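Aspartate aminotransferase (Leishmania major, PDB 4H51) probably transfers the amino group of L-aspartate to 2-oxoglutarate with the help of pyridoxal 5'-phosphate, working as a homodimer. Local coordinates at residues T172-N176 / G204-S208; Y232-A236 / I364-S368. Numbering follows the deposited sequence.

Interaction 1: residues T172-N176 / G204-S208; sequences TVSLN and GVDPS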
loop_
_atom_site.group_PDB
_atom_site.type_symbol
_atom_site.label_atom_id
_atom_site.label_comp_id
_atom_site.label_asym_id
_atom_site.label_seq_id
_atom_site.Cartn_x
_atom_site.Cartn_y
_atom_site.Cartn_z
ATOM N N THR B 172 34.695 0.114 -18.437
ATOM C CA THR B 172 35.587 0.550 -17.356
ATOM C C THR B 172 35.077 0.147 -15.962
ATOM O O THR B 172 35.709 0.501 -14.974
ATOM C CB THR B 172 35.712 2.072 -17.369
ATOM O OG1 THR B 172 34.382 2.606 -17.347
ATOM C CG2 THR B 172 36.483 2.553 -18.585
ATOM N N VAL B 173 33.960 -0.579 -15.900
ATOM C CA VAL B 173 33.256 -0.892 -14.636
ATOM C C VAL B 173 33.215 0.333 -13.723
ATOM O O VAL B 173 33.597 0.292 -12.547
ATOM C CB VAL B 173 33.903 -2.087 -13.913
ATOM C CG1 VAL B 173 33.780 -3.315 -14.785
ATOM C CG2 VAL B 173 35.367 -1.789 -13.568
ATOM N N SER B 174 32.818 1.464 -14.293
ATOM C CA SER B 174 32.911 2.707 -13.566
ATOM C C SER B 174 31.866 3.633 -14.134
ATOM O O SER B 174 31.248 3.325 -15.175
ATOM C CB SER B 174 34.311 3.331 -13.663
ATOM O OG SER B 174 34.556 3.977 -14.927
ATOM N N LEU B 175 31.716 4.787 -13.489
ATOM C CA LEU B 175 30.791 5.801 -13.968
ATOM C C LEU B 175 31.314 6.500 -15.213
ATOM O O LEU B 175 32.408 7.013 -15.222
ATOM C CB LEU B 175 30.526 6.864 -12.880
ATOM C CG LEU B 175 29.180 6.801 -12.225
ATOM C CD1 LEU B 175 29.013 5.395 -11.673
ATOM C CD2 LEU B 175 29.043 7.881 -11.135
ATOM N N ASN B 176 30.517 6.531 -16.256
ATOM C CA ASN B 176 30.750 7.447 -17.363
ATOM C C ASN B 176 30.288 8.837 -16.948
ATOM O O ASN B 176 29.183 9.288 -17.301
ATOM C CB ASN B 176 29.974 6.995 -18.599
ATOM C CG ASN B 176 30.189 7.910 -19.808
ATOM O OD1 ASN B 176 30.907 8.910 -19.760
ATOM N ND2 ASN B 176 29.564 7.542 -20.912
ATOM N N GLY B 204 26.163 -1.073 -8.205
ATOM C CA GLY B 204 26.971 -0.826 -7.019
ATOM C C GLY B 204 28.009 0.265 -7.186
ATOM O O GLY B 204 28.958 0.365 -6.402
ATOM N N VAL B 205 27.887 1.034 -8.276
ATOM C CA VAL B 205 28.802 2.147 -8.513
ATOM C C VAL B 205 28.107 3.451 -8.225
ATOM O O VAL B 205 27.080 3.725 -8.817
ATOM C CB VAL B 205 29.329 2.160 -9.950
ATOM C CG1 VAL B 205 30.274 3.340 -10.126
ATOM C CG2 VAL B 205 30.105 0.851 -10.207
ATOM N N ASP B 206 28.656 4.220 -7.293
ATOM C CA ASP B 206 28.108 5.496 -6.902
ATOM C C ASP B 206 29.039 6.601 -7.375
ATOM O O ASP B 206 30.247 6.374 -7.569
ATOM C CB ASP B 206 27.973 5.611 -5.365
ATOM C CG ASP B 206 26.919 4.700 -4.796
ATOM O OD1 ASP B 206 26.120 4.188 -5.597
ATOM O OD2 ASP B 206 26.886 4.510 -3.550
ATOM N N PRO B 207 28.491 7.806 -7.529
ATOM C CA PRO B 207 29.369 8.973 -7.671
ATOM C C PRO B 207 30.208 9.168 -6.428
ATOM O O PRO B 207 29.721 8.910 -5.341
ATOM C CB PRO B 207 28.401 10.138 -7.769
ATOM C CG PRO B 207 27.076 9.551 -8.142
ATOM C CD PRO B 207 27.062 8.171 -7.566
ATOM N N SER B 208 31.441 9.641 -6.590
ATOM C CA SER B 208 32.235 10.120 -5.469
ATOM C C SER B 208 31.566 11.355 -4.869
ATOM O O SER B 208 30.719 12.006 -5.485
ATOM C CB SER B 208 33.632 10.487 -5.954
ATOM O OG SER B 208 33.593 11.603 -6.815
#

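Interaction 2: residues Y232-A236 / I364-S368; sequences YQGYA and IGMFS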
loop_
_atom_site.group_PDB
_atom_site.type_symbol
_atom_site.label_atom_id
_atom_site.label_comp_id
_atom_site.label_asym_id
_atom_site.label_seq_id
_atom_site.Cartn_x
_atom_site.Cartn_y
_atom_site.Cartn_z
ATOM N N TYR B 232 18.844 2.074 0.419
ATOM C CA TYR B 232 19.929 1.341 1.108
ATOM C C TYR B 232 20.801 2.165 2.025
ATOM O O TYR B 232 21.988 1.827 2.187
ATOM C CB TYR B 232 20.857 0.663 0.105
ATOM C CG TYR B 232 20.200 -0.269 -0.838
ATOM C CD1 TYR B 232 20.009 -1.617 -0.524
ATOM C CD2 TYR B 232 19.767 0.193 -2.061
ATOM C CE1 TYR B 232 19.388 -2.473 -1.410
ATOM C CE2 TYR B 232 19.128 -0.634 -2.930
ATOM C CZ TYR B 232 18.944 -1.954 -2.619
ATOM O OH TYR B 232 18.312 -2.735 -3.568
ATOM N N GLN B 233 20.257 3.227 2.619
ATOM C CA GLN B 233 21.038 4.094 3.497
ATOM C C GLN B 233 21.667 3.250 4.591
ATOM O O GLN B 233 20.969 2.522 5.318
ATOM C CB GLN B 233 20.221 5.212 4.118
ATOM C CG GLN B 233 21.091 6.290 4.684
ATOM C CD GLN B 233 20.351 7.293 5.505
ATOM O OE1 GLN B 233 19.136 7.421 5.384
ATOM N NE2 GLN B 233 21.082 8.062 6.310
ATOM N N GLY B 234 22.991 3.294 4.666
ATOM C CA GLY B 234 23.732 2.330 5.510
ATOM C C GLY B 234 24.621 1.356 4.721
ATOM O O GLY B 234 25.681 0.965 5.238
ATOM N N TYR B 235 24.234 0.936 3.492
ATOM C CA TYR B 235 24.935 -0.172 2.854
ATOM C C TYR B 235 26.156 0.267 2.014
ATOM O O TYR B 235 27.124 -0.497 1.847
ATOM C CB TYR B 235 23.995 -0.986 1.998
ATOM C CG TYR B 235 23.195 -2.049 2.760
ATOM C CD1 TYR B 235 23.785 -3.265 3.121
ATOM C CD2 TYR B 235 21.893 -1.828 3.124
ATOM C CE1 TYR B 235 23.071 -4.223 3.825
ATOM C CE2 TYR B 235 21.174 -2.773 3.814
ATOM C CZ TYR B 235 21.746 -3.954 4.153
ATOM O OH TYR B 235 21.021 -4.881 4.792
ATOM N N ALA B 236 26.125 1.476 1.471
ATOM C CA ALA B 236 27.318 1.992 0.756
ATOM C C ALA B 236 28.576 1.982 1.627
ATOM O O ALA B 236 29.659 1.613 1.157
ATOM C CB ALA B 236 27.062 3.378 0.181
ATOM N N ILE B 364 29.801 -1.164 -4.153
ATOM C CA ILE B 364 29.285 -1.088 -2.799
ATOM C C ILE B 364 27.791 -1.416 -2.762
ATOM O O ILE B 364 27.093 -1.394 -3.823
ATOM C CB ILE B 364 29.615 0.279 -2.125
ATOM C CG1 ILE B 364 29.064 1.481 -2.886
ATOM C CG2 ILE B 364 31.121 0.499 -2.005
ATOM C CD1 ILE B 364 29.758 2.768 -2.455
ATOM N N GLY B 365 27.299 -1.716 -1.565
ATOM C CA GLY B 365 25.904 -2.014 -1.341
ATOM C C GLY B 365 25.676 -3.499 -1.486
ATOM O O GLY B 365 26.586 -4.285 -1.266
ATOM N N MET B 366 24.477 -3.894 -1.820
ATOM C CA MET B 366 24.159 -5.318 -1.885
ATOM C C MET B 366 24.683 -6.015 -3.135
ATOM O O MET B 366 25.057 -7.194 -3.079
ATOM C CB MET B 366 22.669 -5.516 -1.841
ATOM C CG MET B 366 22.196 -5.570 -0.403
ATOM S SD MET B 366 20.759 -6.624 -0.281
ATOM C CE MET B 366 20.698 -6.375 1.506
ATOM N N PHE B 367 24.739 -5.280 -4.238
ATOM C CA PHE B 367 25.030 -5.907 -5.528
ATOM C C PHE B 367 26.477 -5.763 -6.057
ATOM O O PHE B 367 27.269 -4.869 -5.641
ATOM C CB PHE B 367 24.062 -5.362 -6.542
ATOM C CG PHE B 367 22.617 -5.559 -6.181
ATOM C CD1 PHE B 367 22.036 -6.825 -6.208
ATOM C CD2 PHE B 367 21.809 -4.477 -5.870
ATOM C CE1 PHE B 367 20.684 -7.005 -5.920
ATOM C CE2 PHE B 367 20.455 -4.650 -5.580
ATOM C CZ PHE B 367 19.883 -5.902 -5.602
ATOM N N SER B 368 26.802 -6.686 -6.970
ATOM C CA SER B 368 27.919 -6.572 -7.907
ATOM C C SER B 368 27.264 -6.661 -9.312
ATOM O O SER B 368 26.385 -7.504 -9.544
ATOM C CB SER B 368 28.877 -7.719 -7.625
ATOM O OG SER B 368 30.129 -7.702 -8.311
#

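Interaction 1: residues T172-N176 / G204-S208
A contact can rest on very few apolar side chains: here Leu175 meets Val205 and Pro207 of the 204-208 loop. Gly204 opens it with positive phi (66°), readily adopted by glycine. Val205 then directs its CA-CB bond toward Leu175 and packs against it, while Val205 CG2 lies 4.2 Å from Val173 O; the Leu175 and Val205 methyls are modelled too close to interpret. The CA-CB bond of Asp206 points away from 172-176, and its carboxylate accepts hydrogen bonds from the backbone N of Ala199 and His200. Pro207 resumes the apolar contact: Leu175 CD2 is 3.6 Å from Pro207 CA and 4.0 Å from Pro207 CG. Ser208 is the N-cap of helix 209-221, as Asn176 is of helix 177-186. No hydrogen bond joins the segments; they meet by packing, with Tyr167 of strand 162-169 touching both. Val173 and Ser174, both opposite Asp169, form a G1 beta bulge before edge strand 174-175, added to the large mixed sheet; that sheet is the hallmark of this family's PLP-binding domain.

Interaction 2: residues Y232-A236 / I364-S368
A methionine sulfur close to a tyrosine ring is the distinctive element here: Met366 SD lies 5.5 Å from the centroid of the Tyr235 ring, 18° off its normal, a Met-aromatic contact reinforced by Met366 CE at 3.6 Å from Tyr235 OH. The same side chain reaches the other tyrosine, with Met366 CG 4.3 Å from Tyr232 CE1. Beyond it, Tyr232 OH meets the edge of the Phe367 ring, 3.5 Å from Phe367 CE2. Ala236 CB packs on Ile364 CD1 at 3.8 Å. The CA atoms of Tyr235 and Gly365 are 4.7 Å apart, yet no hydrogen bond crosses. Instead, Tyr235 N bonds Tyr232 O (2.7 Å) within the 232-236 turn, and Gly234 and Gly365 adopt backbone angles at which a CB would strike the preceding carbonyl. Tyr232 OH hydrogen-bonds O3 of LLP at position 265, as the active-site tyrosine does in aspartate aminotransferases, and Tyr235 OH hydrogen-bonds its backbone O, so the contact helps wall the cofactor site. It joins the loop after strand 225-230 to the start of strand 367-369, which pairs with strand 392-394, while Met333 and Ile337 of helix 320-350 pack on Tyr235.

Overall arrangement
The two contacts illustrate how two touching contacts can connect a sheet edge to a cofactor site. Their centres are 13 Å apart, and they touch directly: Gly204 O and Ile364 N, 2.8 Å apart, probably form a hydrogen bond, while Asp206 OD2 packs 3.5 Å from Ile364 CD1 and 3.9 Å from Ala236 CB. The 204-208 loop therefore bridges the 172-176 edge and both segments of interaction 2. Interaction 1 is a surface contact, centred about 16 Å from the centre of the chain; interaction 2 is buried, about 9 Å from it, and supplies two hydrogen bonds to the pyridoxal phosphate-modified lysine. Ala199, whose N hydrogen-bonds Asp206 OD2, also touches the Tyr232 side chain.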